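Local coordinates for protein 3-oxo-tetronate kinase (Salmonella typhimurium, PDB 3DQQ) that probably phosphorylates 3-oxo-tetronate to its 4-phosphate at the expense of ATP, as a member of the four-carbon acid sugar kinase family, at residues T109-I114 against R188-G193; E177-T182 against G211-D216; V282-S287 against E292-A297. One frame throughout, in Å; residues are numbered along the deposited sequence.

Interaction 1 (T109-I114 against R188-G193); sequences TSFTVI and RLQQEG
Phe111 and Gln190 meet almost flat against each other, and their contact illustrates how an amide side chain can serve as a surface for an aromatic one. The plane of the Gln190 amide lies only 12° from that of the Phe111 ring. It does not sit over the ring centre, however, but over the root of the side chain, around CB and CG: Gln190 CD is 3.6 Å from Phe111 CB, and Gln190 OE1 is 3.8 Å from Phe111 CD2. With CG anti to the backbone N (chi1 -164°) and an extended chain beyond it, Gln190 passes obliquely over the base of Phe111, while its own CB stands 4.1 Å above the plane of the Phe111 ring, near the rim. Phe111 also has its CG anti to the backbone N (chi1 -171°), which carries the far end of the ring toward the helix. There Phe111 CZ approaches Leu189 CB to 4.1 Å, at a slant to the ring.

The two segments belong to the alpha/beta fold of the sugar-binding N-terminal domain, at its surface. Phe111 directly precedes strand 112-115, whose neighbour, strand 196-199, follows helix 179-191 in the chain. Phe111 and Leu189 both rest on Ala197 of that strand, so both segments meet on it. Just beyond, Gly193 closes the helix in a Schellman motif, its N bonded to Gln190 O at 2.9 Å.

No hydrogen bond spans the contact. Because the Gln190 amide turns a flat face toward Phe111, its in-plane donors and acceptor point past the ring, and adhesion rests on dispersion and the burial of carbon at the protein surface.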
ATOM      1  N   THR A 109     -21.361 -24.907  28.845  1.00 34.63           N
ATOM      2  CA  THR A 109     -20.874 -26.032  28.073  1.00 35.17           C
ATOM      3  C   THR A 109     -19.359 -26.275  28.327  1.00 34.67           C
ATOM      4  O   THR A 109     -18.593 -25.335  28.524  1.00 34.69           O
ATOM      5  CB  THR A 109     -21.149 -25.861  26.511  1.00 35.24           C
ATOM      6  OG1 THR A 109     -20.469 -26.902  25.824  1.00 39.97           O
ATOM      7  CG2 THR A 109     -20.559 -24.635  25.918  1.00 34.52           C
ATOM      8  N   SER A 110     -18.932 -27.531  28.258  1.00 35.01           N
ATOM      9  CA  SER A 110     -17.524 -27.931  28.513  1.00 35.74           C
ATOM     10  C   SER A 110     -16.679 -28.379  27.343  1.00 35.46           C
ATOM     11  O   SER A 110     -15.504 -28.681  27.544  1.00 35.67           O
ATOM     12  CB  SER A 110     -17.501 -29.073  29.494  1.00 35.89           C
ATOM     13  OG  SER A 110     -17.874 -28.536  30.742  1.00 42.32           O
ATOM     14  N   PHE A 111     -17.257 -28.426  26.145  1.00 35.25           N
ATOM     15  CA  PHE A 111     -16.567 -28.913  24.982  1.00 35.30           C
ATOM     16  C   PHE A 111     -17.049 -28.193  23.753  1.00 35.30           C
ATOM     17  O   PHE A 111     -18.229 -28.056  23.630  1.00 36.58           O
ATOM     18  CB  PHE A 111     -16.865 -30.372  24.839  1.00 35.21           C
ATOM     19  CG  PHE A 111     -16.060 -31.017  23.808  1.00 36.39           C
ATOM     20  CD1 PHE A 111     -14.719 -31.236  24.026  1.00 35.57           C
ATOM     21  CD2 PHE A 111     -16.608 -31.334  22.571  1.00 37.40           C
ATOM     22  CE1 PHE A 111     -13.933 -31.786  23.042  1.00 36.61           C
ATOM     23  CE2 PHE A 111     -15.812 -31.902  21.575  1.00 37.82           C
ATOM     24  CZ  PHE A 111     -14.487 -32.130  21.809  1.00 35.96           C
ATOM     25  N   THR A 112     -16.171 -27.726  22.859  1.00 34.92           N
ATOM     26  CA  THR A 112     -16.594 -27.057  21.611  1.00 35.43           C
ATOM     27  C   THR A 112     -15.675 -27.367  20.496  1.00 34.42           C
ATOM     28  O   THR A 112     -14.576 -27.800  20.724  1.00 35.09           O
ATOM     29  CB  THR A 112     -16.578 -25.548  21.775  1.00 36.15           C
ATOM     30  OG1 THR A 112     -17.264 -25.277  22.992  1.00 43.09           O
ATOM     31  CG2 THR A 112     -17.306 -24.802  20.638  1.00 35.53           C
ATOM     32  N   VAL A 113     -16.109 -27.119  19.275  1.00 33.88           N
ATOM     33  CA  VAL A 113     -15.270 -27.396  18.142  1.00 33.36           C
ATOM     34  C   VAL A 113     -14.710 -26.138  17.586  1.00 33.20           C
ATOM     35  O   VAL A 113     -15.243 -25.054  17.835  1.00 32.18           O
ATOM     36  CB  VAL A 113     -16.026 -28.131  17.046  1.00 34.05           C
ATOM     37  CG1 VAL A 113     -16.669 -29.431  17.620  1.00 31.40           C
ATOM     38  CG2 VAL A 113     -17.022 -27.183  16.367  1.00 32.64           C
ATOM     39  N   ILE A 114     -13.610 -26.306  16.856  1.00 33.29           N
ATOM     40  CA  ILE A 114     -12.912 -25.227  16.170  1.00 34.21           C
ATOM     41  C   ILE A 114     -12.781 -25.671  14.740  1.00 35.38           C
ATOM     42  O   ILE A 114     -12.103 -26.658  14.503  1.00 36.20           O
ATOM     43  CB  ILE A 114     -11.491 -25.031  16.749  1.00 34.32           C
ATOM     44  CG1 ILE A 114     -11.577 -24.459  18.154  1.00 34.03           C
ATOM     45  CG2 ILE A 114     -10.636 -24.093  15.885  1.00 32.98           C
ATOM     46  CD1 ILE A 114     -10.311 -24.573  18.932  1.00 33.26           C
ATOM     47  N   ARG A 188     -14.998 -39.098  22.741  1.00 39.12           N
ATOM     48  CA  ARG A 188     -13.791 -39.602  23.334  1.00 41.37           C
ATOM     49  C   ARG A 188     -12.838 -38.475  23.795  1.00 40.76           C
ATOM     50  O   ARG A 188     -12.239 -38.550  24.891  1.00 40.16           O
ATOM     51  CB  ARG A 188     -13.107 -40.496  22.329  1.00 41.22           C
ATOM     52  CG  ARG A 188     -12.253 -41.535  22.975  1.00 45.75           C
ATOM     53  CD  ARG A 188     -11.618 -42.552  21.936  1.00 48.16           C
ATOM     54  NE  ARG A 188     -12.546 -43.057  20.877  1.00 52.50           N
ATOM     55  CZ  ARG A 188     -12.483 -42.707  19.583  1.00 53.41           C
ATOM     56  NH1 ARG A 188     -11.557 -41.818  19.156  1.00 56.25           N
ATOM     57  NH2 ARG A 188     -13.354 -43.215  18.713  1.00 51.80           N
ATOM     58  N   LEU A 189     -12.713 -37.433  22.969  1.00 40.05           N
ATOM     59  CA  LEU A 189     -11.921 -36.285  23.355  1.00 40.21           C
ATOM     60  C   LEU A 189     -12.477 -35.682  24.648  1.00 40.71           C
ATOM     61  O   LEU A 189     -11.773 -35.273  25.564  1.00 39.92           O
ATOM     62  CB  LEU A 189     -11.890 -35.248  22.233  1.00 39.44           C
ATOM     63  CG  LEU A 189     -11.116 -35.706  20.991  1.00 38.08           C
ATOM     64  CD1 LEU A 189     -11.158 -34.678  19.912  1.00 35.32           C
ATOM     65  CD2 LEU A 189      -9.699 -36.011  21.355  1.00 33.53           C
ATOM     66  N   GLN A 190     -13.770 -35.659  24.741  1.00 41.80           N
ATOM     67  CA  GLN A 190     -14.366 -35.014  25.860  1.00 43.80           C
ATOM     68  C   GLN A 190     -14.132 -35.797  27.145  1.00 43.60           C
ATOM     69  O   GLN A 190     -13.781 -35.188  28.134  1.00 42.53           O
ATOM     70  CB  GLN A 190     -15.825 -34.881  25.582  1.00 43.63           C
ATOM     71  CG  GLN A 190     -16.517 -33.936  26.455  1.00 45.76           C
ATOM     72  CD  GLN A 190     -17.875 -33.634  25.887  1.00 47.22           C
ATOM     73  OE1 GLN A 190     -18.201 -34.074  24.731  1.00 50.58           O
ATOM     74  NE2 GLN A 190     -18.672 -32.849  26.648  1.00 47.55           N
ATOM     75  N   GLN A 191     -14.337 -37.128  27.113  1.00 44.45           N
ATOM     76  CA  GLN A 191     -14.005 -38.038  28.222  1.00 45.36           C
ATOM     77  C   GLN A 191     -12.508 -37.913  28.600  1.00 44.82           C
ATOM     78  O   GLN A 191     -12.144 -37.967  29.767  1.00 44.38           O
ATOM     79  CB  GLN A 191     -14.308 -39.501  27.847  1.00 46.42           C
ATOM     80  CG  GLN A 191     -15.804 -40.021  27.990  1.00 49.56           C
ATOM     81  CD  GLN A 191     -16.235 -41.174  26.903  1.00 51.33           C
ATOM     82  OE1 GLN A 191     -15.388 -41.916  26.274  1.00 55.78           O
ATOM     83  NE2 GLN A 191     -17.570 -41.285  26.704  1.00 55.22           N
ATOM     84  N   GLU A 192     -11.631 -37.739  27.617  1.00 44.02           N
ATOM     85  CA  GLU A 192     -10.230 -37.527  27.933  1.00 44.16           C
ATOM     86  C   GLU A 192      -9.924 -36.141  28.548  1.00 43.24           C
ATOM     87  O   GLU A 192      -8.775 -35.871  28.836  1.00 42.77           O
ATOM     88  CB  GLU A 192      -9.355 -37.751  26.697  1.00 43.85           C
ATOM     89  CG  GLU A 192      -9.336 -39.199  26.218  1.00 46.28           C
ATOM     90  CD  GLU A 192      -8.685 -39.406  24.832  1.00 48.45           C
ATOM     91  OE1 GLU A 192      -7.725 -38.670  24.489  1.00 55.69           O
ATOM     92  OE2 GLU A 192      -9.123 -40.336  24.090  1.00 56.95           O
ATOM     93  N   GLY A 193     -10.913 -35.256  28.723  1.00 42.16           N
ATOM     94  CA  GLY A 193     -10.656 -33.899  29.239  1.00 41.52           C
ATOM     95  C   GLY A 193     -10.268 -32.741  28.301  1.00 41.25           C
ATOM     96  O   GLY A 193      -9.900 -31.652  28.767  1.00 41.45           O
TER

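Interaction 2 (E177-T182 against G211-D216); sequences EGVAAT and GEVLRD
Val179 and Thr182 meet Val213 where two helices of the N-terminal alpha/beta domain pack against each other, the first turn of helix 179-191 against the last turn of helix 204-214. The backbones come nearest at Val179 and Val213, whose CA atoms are 5.8 Å apart.

No hydrogen bond crosses the interface; the valines and Thr182 meet through carbon. Val213 CG2, the branch beside its own backbone N, reaches the opposite helix over one turn: it lies 4.2 Å from Val179 CG2 and 4.0 Å from Thr182 CB. Val179 CG2 also lies against the outer half of Glu212, 3.8 Å from both Glu212 CG and the carboxylate carbon Glu212 CD, with the two side chains crossing at about a right angle. The Glu212 carboxylate itself has a weak, long ion pair with Lys236.

A local pair of hydrogen bonds marks the start of helix 179-191. Gly178, at the N-cap with positive phi, offers its carbonyl to both the N and the OG1 of Thr182. A chi1 of -55° puts that hydroxyl beside the backbone N and turns the carbon side of Thr182 to Val213.

The charged pair is in the segment 211-216 itself, away from the interface. Arg215 grips Asp216 side-on, Arg215 NE to Asp216 OD1 at 3.0 Å and Arg215 NH2 to Asp216 OD2 at 3.1 Å, with OD1 in the plane of the guanidinium.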
ATOM      1  N   GLU A 177     -14.651 -41.811   7.727  1.00 40.93           N
ATOM      2  CA  GLU A 177     -15.432 -42.920   8.246  1.00 41.74           C
ATOM      3  C   GLU A 177     -16.891 -42.553   8.522  1.00 40.18           C
ATOM      4  O   GLU A 177     -17.706 -43.420   8.686  1.00 40.20           O
ATOM      5  CB  GLU A 177     -14.818 -43.469   9.528  1.00 42.38           C
ATOM      6  CG  GLU A 177     -13.638 -44.379   9.282  1.00 47.12           C
ATOM      7  CD  GLU A 177     -12.753 -44.630  10.544  1.00 49.34           C
ATOM      8  OE1 GLU A 177     -13.149 -44.240  11.691  1.00 57.31           O
ATOM      9  OE2 GLU A 177     -11.632 -45.223  10.364  1.00 59.62           O
ATOM     10  N   GLY A 178     -17.221 -41.278   8.619  1.00 38.88           N
ATOM     11  CA  GLY A 178     -18.602 -40.898   8.779  1.00 37.69           C
ATOM     12  C   GLY A 178     -19.059 -40.395  10.142  1.00 36.80           C
ATOM     13  O   GLY A 178     -18.264 -40.242  11.109  1.00 36.75           O
ATOM     14  N   VAL A 179     -20.374 -40.151  10.185  1.00 35.09           N
ATOM     15  CA  VAL A 179     -21.042 -39.493  11.271  1.00 33.83           C
ATOM     16  C   VAL A 179     -20.814 -40.228  12.563  1.00 33.44           C
ATOM     17  O   VAL A 179     -20.349 -39.633  13.537  1.00 34.67           O
ATOM     18  CB  VAL A 179     -22.525 -39.326  10.970  1.00 32.80           C
ATOM     19  CG1 VAL A 179     -23.298 -38.990  12.206  1.00 32.59           C
ATOM     20  CG2 VAL A 179     -22.734 -38.248   9.919  1.00 30.85           C
ATOM     21  N   ALA A 180     -21.089 -41.515  12.580  1.00 33.26           N
ATOM     22  CA  ALA A 180     -21.016 -42.281  13.823  1.00 33.61           C
ATOM     23  C   ALA A 180     -19.604 -42.268  14.387  1.00 34.29           C
ATOM     24  O   ALA A 180     -19.422 -42.052  15.605  1.00 36.26           O
ATOM     25  CB  ALA A 180     -21.512 -43.692  13.618  1.00 32.78           C
ATOM     26  N   ALA A 181     -18.624 -42.455  13.492  1.00 34.13           N
ATOM     27  CA  ALA A 181     -17.188 -42.445  13.829  1.00 33.53           C
ATOM     28  C   ALA A 181     -16.783 -41.078  14.346  1.00 33.42           C
ATOM     29  O   ALA A 181     -16.040 -40.979  15.326  1.00 33.52           O
ATOM     30  CB  ALA A 181     -16.313 -42.840  12.597  1.00 31.82           C
ATOM     31  N   THR A 182     -17.239 -40.028  13.672  1.00 33.11           N
ATOM     32  CA  THR A 182     -16.836 -38.692  14.062  1.00 33.86           C
ATOM     33  C   THR A 182     -17.423 -38.338  15.407  1.00 34.47           C
ATOM     34  O   THR A 182     -16.750 -37.746  16.252  1.00 35.13           O
ATOM     35  CB  THR A 182     -17.249 -37.634  13.048  1.00 33.79           C
ATOM     36  OG1 THR A 182     -16.721 -37.999  11.770  1.00 33.82           O
ATOM     37  CG2 THR A 182     -16.707 -36.266  13.434  1.00 31.33           C
ATOM     38  N   GLY A 211     -21.224 -30.541   9.655  1.00 33.61           N
ATOM     39  CA  GLY A 211     -22.546 -29.957   9.771  1.00 33.15           C
ATOM     40  C   GLY A 211     -23.518 -30.982  10.250  1.00 32.99           C
ATOM     41  O   GLY A 211     -24.323 -30.730  11.120  1.00 34.09           O
ATOM     42  N   GLU A 212     -23.427 -32.168   9.709  1.00 33.13           N
ATOM     43  CA  GLU A 212     -24.343 -33.206  10.089  1.00 33.35           C
ATOM     44  C   GLU A 212     -24.113 -33.698  11.513  1.00 32.55           C
ATOM     45  O   GLU A 212     -25.041 -34.070  12.199  1.00 31.50           O
ATOM     46  CB  GLU A 212     -24.205 -34.373   9.124  1.00 33.44           C
ATOM     47  CG  GLU A 212     -25.293 -35.447   9.304  1.00 34.71           C
ATOM     48  CD  GLU A 212     -25.425 -36.353   8.076  1.00 37.48           C
ATOM     49  OE1 GLU A 212     -24.797 -35.992   7.023  1.00 46.08           O
ATOM     50  OE2 GLU A 212     -26.149 -37.413   8.152  1.00 43.55           O
ATOM     51  N   VAL A 213     -22.856 -33.732  11.934  1.00 32.22           N
ATOM     52  CA  VAL A 213     -22.521 -34.203  13.271  1.00 31.92           C
ATOM     53  C   VAL A 213     -22.959 -33.145  14.297  1.00 32.12           C
ATOM     54  O   VAL A 213     -23.502 -33.495  15.325  1.00 31.87           O
ATOM     55  CB  VAL A 213     -21.010 -34.500  13.379  1.00 31.58           C
ATOM     56  CG1 VAL A 213     -20.627 -34.806  14.789  1.00 28.82           C
ATOM     57  CG2 VAL A 213     -20.635 -35.630  12.427  1.00 30.83           C
ATOM     58  N   LEU A 214     -22.756 -31.864  13.972  1.00 32.12           N
ATOM     59  CA  LEU A 214     -22.913 -30.768  14.915  1.00 32.02           C
ATOM     60  C   LEU A 214     -24.211 -29.997  14.796  1.00 32.63           C
ATOM     61  O   LEU A 214     -24.357 -28.972  15.397  1.00 31.79           O
ATOM     62  CB  LEU A 214     -21.755 -29.819  14.746  1.00 31.50           C
ATOM     63  CG  LEU A 214     -20.359 -30.430  15.011  1.00 30.89           C
ATOM     64  CD1 LEU A 214     -19.320 -29.560  14.316  1.00 27.79           C
ATOM     65  CD2 LEU A 214     -20.069 -30.612  16.517  1.00 21.39           C
ATOM     66  N   ARG A 215     -25.185 -30.503  14.054  1.00 34.27           N
ATOM     67  CA  ARG A 215     -26.501 -29.869  13.995  1.00 34.36           C
ATOM     68  C   ARG A 215     -27.004 -29.313  15.322  1.00 33.55           C
ATOM     69  O   ARG A 215     -27.638 -28.282  15.358  1.00 32.96           O
ATOM     70  CB  ARG A 215     -27.553 -30.863  13.524  1.00 34.91           C
ATOM     71  CG  ARG A 215     -28.757 -30.161  12.912  1.00 36.99           C
ATOM     72  CD  ARG A 215     -29.954 -31.080  12.694  1.00 39.60           C
ATOM     73  NE  ARG A 215     -30.346 -31.761  13.918  1.00 43.80           N
ATOM     74  CZ  ARG A 215     -30.945 -32.947  13.936  1.00 46.96           C
ATOM     75  NH1 ARG A 215     -31.268 -33.555  12.790  1.00 48.78           N
ATOM     76  NH2 ARG A 215     -31.259 -33.509  15.103  1.00 46.97           N
ATOM     77  N   ASP A 216     -26.776 -30.017  16.415  1.00 33.29           N
ATOM     78  CA  ASP A 216     -27.330 -29.589  17.698  1.00 33.03           C
ATOM     79  C   ASP A 216     -26.327 -29.190  18.746  1.00 31.70           C
ATOM     80  O   ASP A 216     -26.671 -29.085  19.904  1.00 31.95           O
ATOM     81  CB  ASP A 216     -28.180 -30.671  18.266  1.00 33.11           C
ATOM     82  CG  ASP A 216     -29.268 -31.101  17.331  1.00 39.21           C
ATOM     83  OD1 ASP A 216     -29.595 -30.326  16.400  1.00 49.63           O
ATOM     84  OD2 ASP A 216     -29.847 -32.205  17.541  1.00 48.67           O
TER

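Interaction 3 (V282-S287 against E292-A297); sequences VARCLS and EAYAEA
A short 3-10 turn, closed by a bond from Cys285 N to Val282 O, brings the backbone of Arg284 alongside the helix, its CA 6.7 Å from that of Tyr294. The ring of Tyr294 carries the contact; a chi1 of -167° holds its CG anti to the backbone N and sends the ring to the loop. Over one face stands Arg284, whose CB makes a CH-pi contact, 3.9 Å from the centroid of the Tyr294 ring and only 16° off the ring normal. The extended Arg284 chain runs on over that face, the two side chains crossing at about a right angle, so that Arg284 CD comes 4.0 Å from Tyr294 CE1 beyond the middle of the ring. Cys285 takes a different position: its SG lies at the ring edge, 5.2 Å from the Tyr294 centroid, in a sulfur-aromatic contact.

Here the chain passes from strand 277-279 to helix 288-304 of the nucleotide-binding C-terminal domain, and the helix folds back on the loop that introduces it. Ser287 is the N-cap of the helix, and Tyr294, on its second turn, reaches to the root of the loop. Both polar ends converge there on Asp281. Tyr294 OH accepts a hydrogen bond from Asp281 N, which fixes the far end of the ring, while Arg284 NH1 makes a salt bridge with the Asp281 carboxylate; the guanidinium plane is 51° from that of the Tyr294 ring. Leu341 of helix 336-351 touches both Cys285 and Tyr294. Elsewhere on the loop, Ala283 and Leu286 pack on His135 and Glu139 of the second subunit.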
ATOM      1  N   VAL A 282     -10.153  16.722  -4.163  1.00 38.49           N
ATOM      2  CA  VAL A 282      -9.685  16.971  -2.829  1.00 38.82           C
ATOM      3  C   VAL A 282      -9.579  18.458  -2.489  1.00 39.13           C
ATOM      4  O   VAL A 282      -9.854  18.827  -1.360  1.00 40.35           O
ATOM      5  CB  VAL A 282      -8.323  16.309  -2.636  1.00 39.20           C
ATOM      6  CG1 VAL A 282      -7.823  16.545  -1.216  1.00 40.95           C
ATOM      7  CG2 VAL A 282      -8.447  14.824  -2.924  1.00 38.19           C
ATOM      8  N   ALA A 283      -9.211  19.334  -3.424  1.00 38.53           N
ATOM      9  CA  ALA A 283      -9.178  20.768  -3.070  1.00 37.95           C
ATOM     10  C   ALA A 283     -10.566  21.313  -2.752  1.00 37.14           C
ATOM     11  O   ALA A 283     -10.703  22.433  -2.317  1.00 36.58           O
ATOM     12  CB  ALA A 283      -8.504  21.616  -4.141  1.00 37.65           C
ATOM     13  N   ARG A 284     -11.601  20.522  -2.935  1.00 36.87           N
ATOM     14  CA  ARG A 284     -12.934  20.985  -2.551  1.00 37.12           C
ATOM     15  C   ARG A 284     -13.500  20.257  -1.344  1.00 37.28           C
ATOM     16  O   ARG A 284     -14.682  20.382  -1.051  1.00 37.03           O
ATOM     17  CB  ARG A 284     -13.882  20.902  -3.753  1.00 36.45           C
ATOM     18  CG  ARG A 284     -13.583  21.958  -4.810  1.00 35.53           C
ATOM     19  CD  ARG A 284     -14.380  21.676  -6.076  1.00 34.99           C
ATOM     20  NE  ARG A 284     -14.438  22.810  -6.990  1.00 33.02           N
ATOM     21  CZ  ARG A 284     -13.394  23.233  -7.698  1.00 30.52           C
ATOM     22  NH1 ARG A 284     -12.257  22.600  -7.632  1.00 28.58           N
ATOM     23  NH2 ARG A 284     -13.482  24.262  -8.506  1.00 30.85           N
ATOM     24  N   CYS A 285     -12.644  19.523  -0.637  1.00 38.32           N
ATOM     25  CA  CYS A 285     -13.034  18.767   0.579  1.00 39.02           C
ATOM     26  C   CYS A 285     -12.316  19.211   1.854  1.00 39.30           C
ATOM     27  O   CYS A 285     -12.533  18.665   2.932  1.00 39.74           O
ATOM     28  CB  CYS A 285     -12.721  17.295   0.373  1.00 38.95           C
ATOM     29  SG  CYS A 285     -13.559  16.580  -1.001  1.00 40.14           S
ATOM     30  N   LEU A 286     -11.466  20.210   1.727  1.00 39.99           N
ATOM     31  CA  LEU A 286     -10.573  20.600   2.791  1.00 40.31           C
ATOM     32  C   LEU A 286     -11.255  21.337   3.934  1.00 41.08           C
ATOM     33  O   LEU A 286     -10.619  21.533   4.936  1.00 42.15           O
ATOM     34  CB  LEU A 286      -9.445  21.458   2.224  1.00 39.85           C
ATOM     35  CG  LEU A 286      -8.170  20.778   1.704  1.00 40.13           C
ATOM     36  CD1 LEU A 286      -8.270  19.242   1.355  1.00 36.16           C
ATOM     37  CD2 LEU A 286      -7.674  21.652   0.563  1.00 39.79           C
ATOM     38  N   SER A 287     -12.506  21.775   3.812  1.00 42.02           N
ATOM     39  CA  SER A 287     -13.238  22.260   4.997  1.00 42.77           C
ATOM     40  C   SER A 287     -14.695  21.841   5.030  1.00 43.62           C
ATOM     41  O   SER A 287     -15.206  21.264   4.077  1.00 44.93           O
ATOM     42  CB  SER A 287     -13.175  23.771   5.076  1.00 43.02           C
ATOM     43  OG  SER A 287     -13.952  24.357   4.065  1.00 43.99           O
ATOM     44  N   GLU A 292     -19.700  20.679   2.470  1.00 36.75           N
ATOM     45  CA  GLU A 292     -21.130  20.721   2.451  1.00 36.99           C
ATOM     46  C   GLU A 292     -21.648  21.143   1.093  1.00 35.33           C
ATOM     47  O   GLU A 292     -22.491  20.472   0.507  1.00 34.18           O
ATOM     48  CB  GLU A 292     -21.623  21.623   3.559  1.00 37.24           C
ATOM     49  CG  GLU A 292     -21.888  20.838   4.886  1.00 41.10           C
ATOM     50  CD  GLU A 292     -21.684  21.698   6.176  1.00 42.93           C
ATOM     51  OE1 GLU A 292     -22.267  22.835   6.265  1.00 49.65           O
ATOM     52  OE2 GLU A 292     -20.928  21.227   7.088  1.00 50.46           O
ATOM     53  N   ALA A 293     -21.102  22.224   0.556  1.00 34.62           N
ATOM     54  CA  ALA A 293     -21.519  22.679  -0.762  1.00 33.85           C
ATOM     55  C   ALA A 293     -21.170  21.654  -1.856  1.00 33.13           C
ATOM     56  O   ALA A 293     -21.999  21.398  -2.740  1.00 32.41           O
ATOM     57  CB  ALA A 293     -20.936  24.006  -1.046  1.00 33.22           C
ATOM     58  N   TYR A 294     -19.993  21.026  -1.763  1.00 32.58           N
ATOM     59  CA  TYR A 294     -19.531  20.081  -2.796  1.00 33.15           C
ATOM     60  C   TYR A 294     -20.416  18.829  -2.817  1.00 33.34           C
ATOM     61  O   TYR A 294     -20.782  18.323  -3.878  1.00 33.68           O
ATOM     62  CB  TYR A 294     -18.036  19.728  -2.590  1.00 33.30           C
ATOM     63  CG  TYR A 294     -17.294  19.011  -3.732  1.00 32.81           C
ATOM     64  CD1 TYR A 294     -17.578  19.261  -5.062  1.00 33.80           C
ATOM     65  CD2 TYR A 294     -16.286  18.103  -3.463  1.00 33.71           C
ATOM     66  CE1 TYR A 294     -16.884  18.619  -6.091  1.00 33.31           C
ATOM     67  CE2 TYR A 294     -15.589  17.455  -4.487  1.00 34.90           C
ATOM     68  CZ  TYR A 294     -15.899  17.726  -5.798  1.00 34.85           C
ATOM     69  OH  TYR A 294     -15.216  17.107  -6.823  1.00 34.84           O
ATOM     70  N   ALA A 295     -20.782  18.351  -1.639  1.00 33.69           N
ATOM     71  CA  ALA A 295     -21.715  17.252  -1.510  1.00 33.74           C
ATOM     72  C   ALA A 295     -23.036  17.612  -2.182  1.00 34.03           C
ATOM     73  O   ALA A 295     -23.565  16.840  -2.966  1.00 34.36           O
ATOM     74  CB  ALA A 295     -21.918  16.920  -0.044  1.00 33.59           C
ATOM     75  N   GLU A 296     -23.562  18.794  -1.905  1.00 34.43           N
ATOM     76  CA  GLU A 296     -24.751  19.254  -2.633  1.00 35.01           C
ATOM     77  C   GLU A 296     -24.576  19.232  -4.143  1.00 34.22           C
ATOM     78  O   GLU A 296     -25.471  18.774  -4.848  1.00 34.29           O
ATOM     79  CB  GLU A 296     -25.132  20.680  -2.260  1.00 34.92           C
ATOM     80  CG  GLU A 296     -26.367  20.796  -1.464  1.00 37.35           C
ATOM     81  CD  GLU A 296     -27.159  22.089  -1.727  1.00 40.60           C
ATOM     82  OE1 GLU A 296     -28.425  22.018  -1.777  1.00 48.91           O
ATOM     83  OE2 GLU A 296     -26.538  23.188  -1.875  1.00 50.87           O
ATOM     84  N   ALA A 297     -23.451  19.773  -4.632  1.00 33.14           N
ATOM     85  CA  ALA A 297     -23.255  19.926  -6.068  1.00 32.41           C
ATOM     86  C   ALA A 297     -23.196  18.541  -6.661  1.00 32.29           C
ATOM     87  O   ALA A 297     -23.825  18.296  -7.686  1.00 31.95           O
ATOM     88  CB  ALA A 297     -22.009  20.666  -6.366  1.00 31.05           C
TER

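Interactions 1 and 2 are neighbours in the sugar-binding domain. Both draw on helix 179-191, the first at its end and the second at its start, and their centres are about 15 Å apart. They touch directly where Val113 CG1 meets Leu214 CD2 at 3.8 Å, joining strand 112-115 to helix 204-214. Interaction 3 stands alone in the nucleotide-binding domain, its centre about 58 Å from each of the others and on the opposite side of the chain's centre. It has a probable ATP-binding residue in its vicinity, though not in contact: the side chain of Cys285 is about 12 Å from that of Thr364. Interactions 1 and 2 lie away from the predicted nucleotide site.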